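Local coordinates for Phosphoglucomutase/phosphomannomutase family protein (Burkholderia thailandensis, PDB 3UW2) that probably transfers a phosphoryl group within phosphorylated sugars, as phosphohexose mutases do, and binds a metal ion, here zinc, at residues P100-A108 with R120-T128. Numbering follows the deposited sequence.
With EDO (1,2-ethanediol), chain E.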
ATOM      1  N   PRO A 100       7.099 -11.335  -1.793  1.00 26.79           N
ATOM      2  CA  PRO A 100       6.208 -10.173  -1.559  1.00 24.67           C
ATOM      3  C   PRO A 100       6.562  -9.030  -2.517  1.00 25.35           C
ATOM      4  O   PRO A 100       7.731  -8.939  -2.997  1.00 24.00           O
ATOM      5  CB  PRO A 100       6.580  -9.743  -0.113  1.00 25.36           C
ATOM      6  CG  PRO A 100       6.930 -11.072   0.547  1.00 24.91           C
ATOM      7  CD  PRO A 100       7.809 -11.718  -0.553  1.00 24.42           C
ATOM      8  N   THR A 101       5.561  -8.275  -2.913  1.00 22.88           N
ATOM      9  CA  THR A 101       5.711  -7.094  -3.774  1.00 24.26           C
ATOM     10  C   THR A 101       6.874  -6.136  -3.401  1.00 25.00           C
ATOM     11  O   THR A 101       7.711  -5.848  -4.270  1.00 28.60           O
ATOM     12  CB  THR A 101       4.351  -6.328  -3.802  1.00 26.29           C
ATOM     13  OG1 THR A 101       3.468  -7.092  -4.627  1.00 26.87           O
ATOM     14  CG2 THR A 101       4.457  -4.960  -4.445  1.00 25.77           C
ATOM     15  N   PRO A 102       7.031  -5.747  -2.109  1.00 24.90           N
ATOM     16  CA  PRO A 102       8.109  -4.826  -1.820  1.00 25.98           C
ATOM     17  C   PRO A 102       9.448  -5.514  -2.011  1.00 26.80           C
ATOM     18  O   PRO A 102      10.448  -4.825  -2.108  1.00 26.35           O
ATOM     19  CB  PRO A 102       7.925  -4.456  -0.324  1.00 25.06           C
ATOM     20  CG  PRO A 102       7.088  -5.535   0.195  1.00 26.83           C
ATOM     21  CD  PRO A 102       6.269  -6.107  -0.900  1.00 24.69           C
ATOM     22  N   VAL A 103       9.494  -6.848  -2.051  1.00 26.25           N
ATOM     23  CA  VAL A 103      10.802  -7.511  -2.351  1.00 24.55           C
ATOM     24  C   VAL A 103      11.200  -7.303  -3.848  1.00 24.79           C
ATOM     25  O   VAL A 103      12.374  -7.139  -4.183  1.00 25.56           O
ATOM     26  CB  VAL A 103      10.800  -9.036  -1.938  1.00 27.16           C
ATOM     27  CG1 VAL A 103      12.145  -9.723  -2.304  1.00 25.12           C
ATOM     28  CG2 VAL A 103      10.578  -9.103  -0.426  1.00 28.02           C
ATOM     29  N   GLY A 104      10.225  -7.347  -4.748  1.00 25.32           N
ATOM     30  CA  GLY A 104      10.437  -6.966  -6.156  1.00 25.28           C
ATOM     31  C   GLY A 104      10.897  -5.477  -6.218  1.00 25.52           C
ATOM     32  O   GLY A 104      11.890  -5.156  -6.927  1.00 27.35           O
ATOM     33  N   TYR A 105      10.280  -4.589  -5.425  1.00 24.22           N
ATOM     34  CA  TYR A 105      10.722  -3.173  -5.374  1.00 25.96           C
ATOM     35  C   TYR A 105      12.168  -3.112  -4.887  1.00 24.99           C
ATOM     36  O   TYR A 105      12.996  -2.355  -5.403  1.00 28.08           O
ATOM     37  CB  TYR A 105       9.880  -2.334  -4.407  1.00 23.60           C
ATOM     38  CG  TYR A 105       8.424  -2.191  -4.772  1.00 25.18           C
ATOM     39  CD1 TYR A 105       7.936  -2.401  -6.085  1.00 24.36           C
ATOM     40  CD2 TYR A 105       7.501  -1.832  -3.773  1.00 27.23           C
ATOM     41  CE1 TYR A 105       6.522  -2.211  -6.368  1.00 25.33           C
ATOM     42  CE2 TYR A 105       6.174  -1.621  -4.064  1.00 26.16           C
ATOM     43  CZ  TYR A 105       5.673  -1.826  -5.343  1.00 25.44           C
ATOM     44  OH  TYR A 105       4.245  -1.650  -5.513  1.00 25.91           O
ATOM     45  N   PHE A 106      12.483  -3.961  -3.907  1.00 25.22           N
ATOM     46  CA  PHE A 106      13.812  -3.920  -3.317  1.00 26.61           C
ATOM     47  C   PHE A 106      14.822  -4.377  -4.399  1.00 26.33           C
ATOM     48  O   PHE A 106      15.938  -3.796  -4.512  1.00 27.52           O
ATOM     49  CB  PHE A 106      13.859  -4.822  -2.084  1.00 25.23           C
ATOM     50  CG  PHE A 106      15.282  -5.059  -1.538  1.00 27.60           C
ATOM     51  CD1 PHE A 106      15.898  -4.114  -0.730  1.00 27.51           C
ATOM     52  CD2 PHE A 106      15.976  -6.224  -1.827  1.00 27.62           C
ATOM     53  CE1 PHE A 106      17.162  -4.336  -0.193  1.00 29.69           C
ATOM     54  CE2 PHE A 106      17.307  -6.436  -1.326  1.00 28.79           C
ATOM     55  CZ  PHE A 106      17.878  -5.504  -0.510  1.00 29.65           C
ATOM     56  N   ALA A 107      14.466  -5.424  -5.169  1.00 24.14           N
ATOM     57  CA  ALA A 107      15.365  -5.883  -6.266  1.00 26.07           C
ATOM     58  C   ALA A 107      15.594  -4.747  -7.312  1.00 25.66           C
ATOM     59  O   ALA A 107      16.612  -4.675  -7.908  1.00 25.66           O
ATOM     60  CB  ALA A 107      14.792  -7.149  -6.962  1.00 24.80           C
ATOM     61  N   ALA A 108      14.617  -3.850  -7.484  1.00 25.78           N
ATOM     62  CA  ALA A 108      14.722  -2.766  -8.437  1.00 25.70           C
ATOM     63  C   ALA A 108      15.416  -1.544  -7.758  1.00 27.36           C
ATOM     64  O   ALA A 108      15.619  -0.495  -8.387  1.00 28.16           O
ATOM     65  CB  ALA A 108      13.319  -2.410  -8.974  1.00 26.53           C
ATOM     66  N   ARG A 120      22.609  -3.308 -11.975  1.00 35.55           N
ATOM     67  CA  ARG A 120      21.591  -2.505 -11.366  1.00 40.05           C
ATOM     68  C   ARG A 120      20.384  -2.481 -12.318  1.00 34.88           C
ATOM     69  O   ARG A 120      20.552  -2.160 -13.517  1.00 34.78           O
ATOM     70  CB  ARG A 120      22.204  -1.116 -11.116  1.00 40.89           C
ATOM     71  CG  ARG A 120      21.323  -0.148 -10.336  1.00 43.78           C
ATOM     72  CD  ARG A 120      20.998  -0.522  -8.882  1.00 44.33           C
ATOM     73  NE  ARG A 120      20.202   0.594  -8.353  1.00 43.10           N
ATOM     74  CZ  ARG A 120      18.875   0.688  -8.473  1.00 42.09           C
ATOM     75  NH1 ARG A 120      18.195  -0.308  -9.023  1.00 35.13           N
ATOM     76  NH2 ARG A 120      18.232   1.774  -8.021  1.00 41.48           N
ATOM     77  N   VAL A 121      19.181  -2.832 -11.837  1.00 34.64           N
ATOM     78  CA  VAL A 121      18.016  -2.890 -12.738  1.00 29.43           C
ATOM     79  C   VAL A 121      16.875  -2.107 -12.108  1.00 31.37           C
ATOM     80  O   VAL A 121      16.301  -2.564 -11.131  1.00 29.87           O
ATOM     81  CB  VAL A 121      17.562  -4.357 -13.005  1.00 29.87           C
ATOM     82  CG1 VAL A 121      16.336  -4.427 -13.930  1.00 26.63           C
ATOM     83  CG2 VAL A 121      18.668  -5.238 -13.612  1.00 29.23           C
ATOM     84  N   ASP A 122      16.490  -0.972 -12.666  1.00 29.42           N
ATOM     85  CA  ASP A 122      15.635  -0.096 -11.914  1.00 29.75           C
ATOM     86  C   ASP A 122      14.189  -0.081 -12.383  1.00 30.53           C
ATOM     87  O   ASP A 122      13.398   0.785 -11.953  1.00 30.97           O
ATOM     88  CB  ASP A 122      16.234   1.325 -11.808  1.00 31.23           C
ATOM     89  CG  ASP A 122      16.286   2.056 -13.142  1.00 32.63           C
ATOM     90  OD1 ASP A 122      16.085   1.438 -14.181  1.00 30.85           O
ATOM     91  OD2 ASP A 122      16.538   3.270 -13.123  1.00 37.95           O
ATOM     92  N   SER A 123      13.791  -1.063 -13.190  1.00 28.27           N
ATOM     93  CA  SER A 123      12.321  -1.199 -13.461  1.00 26.98           C
ATOM     94  C   SER A 123      11.854  -2.582 -12.970  1.00 25.93           C
ATOM     95  O   SER A 123      12.656  -3.496 -12.935  1.00 27.01           O
ATOM     96  CB  SER A 123      12.064  -1.058 -14.968  1.00 26.49           C
ATOM     97  OG  SER A 123      12.549   0.203 -15.402  1.00 28.64           O
ATOM     98  N   CYS A 124      10.591  -2.749 -12.562  1.00 27.49           N
ATOM     99  CA  CYS A 124      10.124  -4.102 -12.188  1.00 26.10           C
ATOM    100  C   CYS A 124       8.680  -4.211 -12.423  1.00 27.78           C
ATOM    101  O   CYS A 124       7.976  -3.178 -12.415  1.00 27.59           O
ATOM    102  CB  CYS A 124      10.367  -4.451 -10.718  1.00 30.23           C
ATOM    103  SG  CYS A 124       9.542  -3.355  -9.533  1.00 36.08           S
ATOM    104  N   ILE A 125       8.218  -5.442 -12.566  1.00 24.92           N
ATOM    105  CA  ILE A 125       6.786  -5.661 -12.634  1.00 26.80           C
ATOM    106  C   ILE A 125       6.503  -6.828 -11.681  1.00 26.24           C
ATOM    107  O   ILE A 125       7.163  -7.844 -11.743  1.00 27.38           O
ATOM    108  CB  ILE A 125       6.343  -6.054 -14.051  1.00 26.10           C
ATOM    109  CG1 ILE A 125       6.665  -4.930 -15.029  1.00 23.89           C
ATOM    110  CG2 ILE A 125       4.845  -6.351 -14.057  1.00 24.08           C
ATOM    111  CD1 ILE A 125       6.520  -5.377 -16.495  1.00 25.10           C
ATOM    112  N   VAL A 126       5.549  -6.660 -10.789  1.00 25.52           N
ATOM    113  CA  VAL A 126       5.197  -7.721  -9.888  1.00 24.26           C
ATOM    114  C   VAL A 126       3.843  -8.232 -10.356  1.00 25.51           C
ATOM    115  O   VAL A 126       2.886  -7.445 -10.526  1.00 23.75           O
ATOM    116  CB  VAL A 126       5.203  -7.271  -8.395  1.00 25.85           C
ATOM    117  CG1 VAL A 126       4.907  -8.504  -7.495  1.00 24.80           C
ATOM    118  CG2 VAL A 126       6.594  -6.683  -7.992  1.00 25.10           C
ATOM    119  N   VAL A 127       3.745  -9.549 -10.610  1.00 24.07           N
ATOM    120  CA  VAL A 127       2.392 -10.068 -10.992  1.00 22.96           C
ATOM    121  C   VAL A 127       1.642 -10.423  -9.695  1.00 24.84           C
ATOM    122  O   VAL A 127       2.014 -11.410  -9.012  1.00 24.34           O
ATOM    123  CB  VAL A 127       2.602 -11.361 -11.839  1.00 22.90           C
ATOM    124  CG1 VAL A 127       1.256 -11.916 -12.335  1.00 22.25           C
ATOM    125  CG2 VAL A 127       3.547 -11.051 -13.037  1.00 23.30           C
ATOM    126  N   THR A 128       0.567  -9.687  -9.335  1.00 23.80           N
ATOM    127  CA  THR A 128      -0.032  -9.929  -8.094  1.00 23.44           C
ATOM    128  C   THR A 128      -1.472  -9.372  -8.191  1.00 25.40           C
ATOM    129  O   THR A 128      -1.744  -8.409  -8.934  1.00 24.72           O
ATOM    130  CB  THR A 128       0.697  -9.241  -6.901  1.00 24.18           C
ATOM    131  OG1 THR A 128      -0.121  -9.392  -5.719  1.00 28.91           O
ATOM    132  CG2 THR A 128       0.827  -7.765  -7.177  1.00 22.71           C
TER
HETATM  133  C1  EDO E 468      23.140   2.680  -6.803  1.00 64.50           C
HETATM  134  O1  EDO E 468      22.647   1.709  -7.727  1.00 59.35           O
HETATM  135  C2  EDO E 468      22.229   3.884  -6.931  1.00 64.96           C
HETATM  136  O2  EDO E 468      20.877   3.543  -6.596  1.00 60.88           O
HETATM  137  O   HOH W   1      18.715  -3.302  -9.172  1.00 29.62           O
HETATM  138  O   HOH W   2      13.610   1.095  -8.965  1.00 36.05           O
HETATM  139  O   HOH W   3      15.566   2.807  -8.477  1.00 50.09           O
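The ring of Tyr105 meets Cys124 at its edge: the sulfur lies almost in the ring plane, with SG 3.9 Å from Tyr105 CD1, a sulfur-aromatic contact. One face of the same ring carries Thr101 O, offset toward the rim. The second flat group, the guanidinium of Arg120, has Ala108 O near its edge, while a 1,2-ethanediol, probably from the crystallisation liquor, bonds weakly to NE and NH2. Arg120 NH1 donates to Ala108 O at 2.7 Å, reaching the oxygen from well above the carbonyl plane; the bend at chi2 (65°) curls the chain back to this helix end. Two waters also donate to Ala108 O, one of them weakly, and a third joins Ala107 O to Arg120 NH1 and Val121 N, so water and arginine together serve carbonyls at the end of the helix. Here the backbones meet directly, Ala108 CA lying 3.1 Å from Val121 O in a CA-H...O contact.

Further along, Cys124 SG, set between its own N and carbonyl carbon (chi1 60°), also packs on the methyl of Ala108, 3.9 Å from CB. Val126 points at the helix, its CG2 4.3 Å from Gly104 CA; that close approach depends on the glycine having no side chain. Val126 CG1 touches Thr101 OG1 at 3.5 Å, and Thr128 CG2 comes to the same hydroxyl, which is hydrogen-bonded to Asp266, a zinc ligand.

Helix 101-107 lies nearly antiparallel to strand 124-127, axes 8.3 Å apart, on one face of the mixed sheet of the α/β/α domain I; the strand runs between 64-69 and 136-143, and on the other face Ile125 and Val127 pack against helix 75-88.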